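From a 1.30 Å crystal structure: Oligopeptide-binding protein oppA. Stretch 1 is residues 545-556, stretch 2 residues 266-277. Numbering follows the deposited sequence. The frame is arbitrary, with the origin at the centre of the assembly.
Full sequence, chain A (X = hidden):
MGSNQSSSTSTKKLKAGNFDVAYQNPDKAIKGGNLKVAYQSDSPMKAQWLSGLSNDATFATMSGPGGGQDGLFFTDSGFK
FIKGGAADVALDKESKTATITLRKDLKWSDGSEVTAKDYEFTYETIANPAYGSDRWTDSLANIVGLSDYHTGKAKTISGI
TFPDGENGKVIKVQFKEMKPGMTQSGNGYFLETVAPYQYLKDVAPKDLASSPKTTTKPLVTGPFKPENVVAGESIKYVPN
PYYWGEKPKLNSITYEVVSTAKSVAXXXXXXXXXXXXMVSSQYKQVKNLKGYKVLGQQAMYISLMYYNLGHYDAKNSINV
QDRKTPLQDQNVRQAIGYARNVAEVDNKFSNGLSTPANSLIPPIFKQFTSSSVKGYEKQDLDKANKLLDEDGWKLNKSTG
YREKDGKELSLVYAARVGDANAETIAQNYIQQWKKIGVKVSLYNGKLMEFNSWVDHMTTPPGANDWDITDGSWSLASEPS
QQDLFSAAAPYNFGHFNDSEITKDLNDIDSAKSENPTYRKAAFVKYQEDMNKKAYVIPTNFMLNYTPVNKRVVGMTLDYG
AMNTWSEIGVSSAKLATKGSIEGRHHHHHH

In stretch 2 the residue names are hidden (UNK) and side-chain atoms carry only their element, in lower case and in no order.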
# COMPACT_ATOMS: atom_id res chain seq x y z
N TYR A 545 13.13 -6.41 8.33
CA TYR A 545 14.56 -6.73 8.34
C TYR A 545 14.99 -7.09 6.93
O TYR A 545 14.22 -7.57 6.17
CB TYR A 545 14.88 -7.87 9.32
CG TYR A 545 14.38 -9.25 8.86
CD1 TYR A 545 15.24 -10.14 8.23
CD2 TYR A 545 13.07 -9.65 9.10
CE1 TYR A 545 14.84 -11.36 7.86
CE2 TYR A 545 12.63 -10.89 8.68
CZ TYR A 545 13.53 -11.75 8.07
OH TYR A 545 13.12 -12.98 7.72
N THR A 546 16.26 -6.86 6.65
CA THR A 546 16.86 -7.21 5.36
C THR A 546 18.26 -7.74 5.62
O THR A 546 19.08 -7.04 6.13
CB THR A 546 16.98 -5.96 4.47
OG1 THR A 546 15.65 -5.58 4.09
CG2 THR A 546 17.81 -6.22 3.17
N PRO A 547 18.56 -8.97 5.25
CA PRO A 547 19.95 -9.42 5.29
C PRO A 547 20.77 -8.88 4.08
O PRO A 547 20.30 -8.78 2.99
CB PRO A 547 19.82 -10.95 5.20
CG PRO A 547 18.59 -11.18 4.39
CD PRO A 547 17.65 -10.02 4.74
N VAL A 548 22.01 -8.53 4.38
CA VAL A 548 22.93 -7.93 3.42
C VAL A 548 24.28 -8.65 3.51
O VAL A 548 24.87 -8.69 4.55
CB VAL A 548 23.14 -6.42 3.71
CG1 VAL A 548 24.08 -5.84 2.68
CG2 VAL A 548 21.76 -5.68 3.70
N ASN A 549 24.75 -9.23 2.41
CA ASN A 549 26.06 -9.92 2.37
C ASN A 549 27.13 -8.92 2.79
O ASN A 549 27.11 -7.79 2.44
CB ASN A 549 26.32 -10.44 0.94
CG ASN A 549 27.60 -11.22 0.82
OD1 ASN A 549 28.67 -10.71 0.96
ND2 ASN A 549 27.46 -12.47 0.49
N LYS A 550 28.08 -9.40 3.59
CA LYS A 550 29.16 -8.54 4.07
C LYS A 550 30.06 -7.90 2.99
O LYS A 550 30.69 -6.96 3.26
CB LYS A 550 29.99 -9.22 5.19
CG LYS A 550 29.16 -9.44 6.41
CD LYS A 550 29.97 -9.97 7.57
CE LYS A 550 29.12 -10.50 8.66
NZ LYS A 550 29.92 -11.26 9.73
N ARG A 551 30.00 -8.41 1.78
CA ARG A 551 30.76 -7.81 0.70
C ARG A 551 30.15 -6.45 0.23
O ARG A 551 30.81 -5.66 -0.37
CB ARG A 551 30.90 -8.77 -0.49
CG ARG A 551 29.67 -8.79 -1.43
CD ARG A 551 29.91 -9.66 -2.61
NE ARG A 551 28.90 -9.54 -3.65
CZ ARG A 551 29.13 -9.19 -4.90
NH1 ARG A 551 30.32 -8.84 -5.30
NH2 ARG A 551 28.12 -9.11 -5.75
N VAL A 552 28.87 -6.22 0.57
CA VAL A 552 28.16 -5.02 0.15
C VAL A 552 28.40 -3.84 1.07
O VAL A 552 28.26 -3.97 2.26
CB VAL A 552 26.60 -5.27 0.08
CG1 VAL A 552 25.91 -4.03 -0.48
CG2 VAL A 552 26.27 -6.49 -0.78
N VAL A 553 28.70 -2.69 0.52
CA VAL A 553 28.86 -1.50 1.29
C VAL A 553 27.82 -0.49 0.80
O VAL A 553 27.53 -0.44 -0.33
CB VAL A 553 30.29 -0.90 1.17
CG1 VAL A 553 31.36 -1.83 1.77
CG2 VAL A 553 30.64 -0.63 -0.25
N GLY A 554 27.28 0.30 1.71
CA GLY A 554 26.37 1.37 1.34
C GLY A 554 24.87 1.04 1.37
O GLY A 554 24.10 1.88 1.05
N MET A 555 24.50 -0.17 1.70
CA MET A 555 23.09 -0.49 1.82
C MET A 555 22.56 0.01 3.19
O MET A 555 23.29 0.03 4.15
CB MET A 555 22.84 -1.97 1.66
CG MET A 555 21.40 -2.41 1.85
SD MET A 555 20.19 -1.69 0.66
CE MET A 555 18.64 -2.13 1.41
N THR A 556 21.29 0.43 3.21
CA THR A 556 20.74 1.00 4.45
C THR A 556 19.25 0.83 4.47
O THR A 556 18.63 0.74 3.45
CB THR A 556 21.10 2.50 4.57
OG1 THR A 556 20.76 2.98 5.85
CG2 THR A 556 20.34 3.35 3.52
N UNK A 266 18.84 -19.76 -0.48
CA UNK A 266 19.45 -18.77 -1.39
C UNK A 266 20.47 -17.91 -0.69
O UNK A 266 21.46 -17.57 -1.25
c UNK A 266 18.35 -17.89 -2.06
N UNK A 267 20.23 -17.57 0.56
CA UNK A 267 21.22 -16.88 1.34
C UNK A 267 22.40 -17.79 1.71
O UNK A 267 23.51 -17.36 1.62
c UNK A 267 20.61 -16.31 2.63
c UNK A 267 20.11 -13.95 1.93
c UNK A 267 19.49 -15.26 2.43
c UNK A 267 18.74 -15.03 3.79
N UNK A 268 22.13 -19.03 2.08
CA UNK A 268 23.20 -19.96 2.43
C UNK A 268 24.15 -20.21 1.24
O UNK A 268 25.29 -20.41 1.42
o UNK A 268 21.85 -21.04 4.12
c UNK A 268 22.61 -21.27 2.97
N UNK A 269 23.62 -20.19 0.05
CA UNK A 269 24.43 -20.47 -1.16
C UNK A 269 24.96 -19.18 -1.83
O UNK A 269 25.57 -19.22 -2.85
c UNK A 269 23.57 -21.25 -2.14
o UNK A 269 22.61 -20.44 -2.78
N UNK A 270 24.67 -18.03 -1.24
CA UNK A 270 25.07 -16.71 -1.80
C UNK A 270 24.48 -16.42 -3.17
O UNK A 270 25.06 -15.70 -3.95
c UNK A 270 26.61 -16.60 -1.85
o UNK A 270 27.16 -16.44 -0.59
N UNK A 271 23.32 -16.95 -3.44
CA UNK A 271 22.61 -16.66 -4.66
C UNK A 271 22.21 -15.16 -4.77
O UNK A 271 22.19 -14.62 -5.85
c UNK A 271 20.54 -17.46 -6.09
c UNK A 271 21.37 -17.54 -4.77
c UNK A 271 19.50 -18.56 -6.14
n UNK A 271 19.06 -18.59 -8.46
c UNK A 271 18.47 -18.35 -7.23
N UNK A 272 21.92 -14.54 -3.63
CA UNK A 272 21.58 -13.11 -3.55
C UNK A 272 22.45 -12.40 -2.54
O UNK A 272 22.71 -12.95 -1.50
c UNK A 272 19.18 -13.11 -5.59
c UNK A 272 17.63 -14.76 -6.21
c UNK A 272 20.09 -12.92 -3.23
o UNK A 272 16.87 -15.32 -7.19
c UNK A 272 18.40 -14.67 -3.98
c UNK A 272 17.63 -15.25 -4.94
c UNK A 272 19.21 -13.59 -4.27
c UNK A 272 18.41 -13.69 -6.52
N UNK A 273 22.85 -11.19 -2.83
CA UNK A 273 23.52 -10.32 -1.88
C UNK A 273 22.56 -9.73 -0.87
O UNK A 273 22.92 -9.49 0.25
o UNK A 273 26.23 -10.31 -3.02
c UNK A 273 24.24 -9.17 -2.60
c UNK A 273 25.32 -9.65 -3.53
o UNK A 273 25.30 -9.36 -4.71
N UNK A 274 21.34 -9.46 -1.30
CA UNK A 274 20.30 -8.80 -0.47
C UNK A 274 18.99 -9.49 -0.80
O UNK A 274 18.74 -9.72 -1.94
c UNK A 274 21.55 -5.16 -1.10
c UNK A 274 19.04 -6.64 -0.14
c UNK A 274 20.21 -7.32 -0.86
c UNK A 274 21.55 -6.57 -0.62
N UNK A 275 18.15 -9.77 0.20
CA UNK A 275 16.74 -10.13 -0.01
C UNK A 275 15.82 -9.24 0.83
O UNK A 275 15.98 -9.13 1.99
c UNK A 275 16.44 -11.63 0.32
c UNK A 275 17.42 -12.60 -0.43
c UNK A 275 14.98 -11.92 -0.02
c UNK A 275 17.19 -14.04 -0.14
N UNK A 276 14.91 -8.58 0.13
CA UNK A 276 13.90 -7.71 0.75
C UNK A 276 12.57 -8.43 0.87
O UNK A 276 12.28 -9.31 0.12
c UNK A 276 13.76 -6.41 -0.09
o UNK A 276 15.40 -5.22 1.15
n UNK A 276 15.61 -5.19 -1.06
c UNK A 276 15.00 -5.54 0.06
N UNK A 277 11.78 -8.01 1.84
CA UNK A 277 10.44 -8.56 2.05
C UNK A 277 10.33 -9.89 2.75
O UNK A 277 9.31 -10.49 2.71
O HOH W 1 25.32 -13.53 -0.68
O HOH W 2 13.97 -9.13 3.87
O HOH W 3 12.57 -6.16 4.04

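Position 266 carries one side-chain carbon and lies beyond reach of stretch 1: Ala266. Position 267 has four carbons forked at the second, and one terminal carbon lies 3.9 Å from Pro547 CG. The fork is that of leucine, so Leu267 CD1 makes an apolar contact with the proline ring.

Positions 268 and 269 each bear one carbon and then one oxygen, and neither touches stretch 1; they are Ser268 and Ser269. Position 270 repeats that pattern, its oxygen 4.1 Å from Asn549 ND2. Its phi of 62° and two bonds back into the last helical turn define a Schellman motif: the backbone N of 270 donates to Leu267 O (3.2 Å), and the backbone N of 271 donates to Ala266 O (2.9 Å). This is Ser270.

Position 271 has four carbons in a row ending in nitrogen, out of reach of stretch 1: Lys271. At 272, one carbon leads to a six-carbon ring bearing an oxygen, and CA-to-CB points away from stretch 1; this is Tyr272. Its carbonyl still takes part, because water 1 donates to Tyr272 O (2.8 Å) and accepts from Asn549 ND2 (2.7 Å).

Position 273 has two carbons, the second carrying two oxygens. Two oxygens and no nitrogen on the second carbon exclude asparagine, and the donors of the Arg551 guanidinium that face both oxygens fit a carboxylate: Asp273. Arg551 NE donates to Asp273 OD1 (2.8 Å, 173°) and Arg551 NH2 to Asp273 OD2 (3.0 Å, 169°), a two-pronged salt bridge.

Positions 274 and 275 each hold four carbons, forked at the first with one arm two carbons long. At 274 the end of the long arm lies 4.0 Å from Met555 CG, and the short arm lies 3.6 Å from Thr546 CG2. Position 275 meets stretch 1 closely through its backbone, with its O 3.3 Å from Pro547 CD. These are Ile274 and Ile275.

Position 276 has two carbons, the second carrying one oxygen and one nitrogen. The oxygen lies 3.0 Å from Thr546 OG1, which donates to it: Asn276. Position 277 has no side-chain atoms, and its phi of 79° favours glycine: Gly277.

The contact joins two nearly antiparallel strands (168°) through a single bridge, Val548 with Ile274 (CA to CA, 4.8 Å). Asn549 N donates to Asp273 O (2.8 Å, 164°), while Pro547, lacking an amide hydrogen, cannot donate from its own nitrogen. Pro547 O receives no hydrogen bond in the model, but Ile274 CA makes a CA-H...O contact with it (3.5 Å, 160°). Water 2 links the strands, donating to Tyr545 O and Ile275 O (both 2.8 Å). Beyond the bridge, the Asn549-Val552 type I turn carries Arg551, whose guanidinium edge meets the Asp273 carboxylate.

Stretch 2 266-277: ALSSSKYDIING
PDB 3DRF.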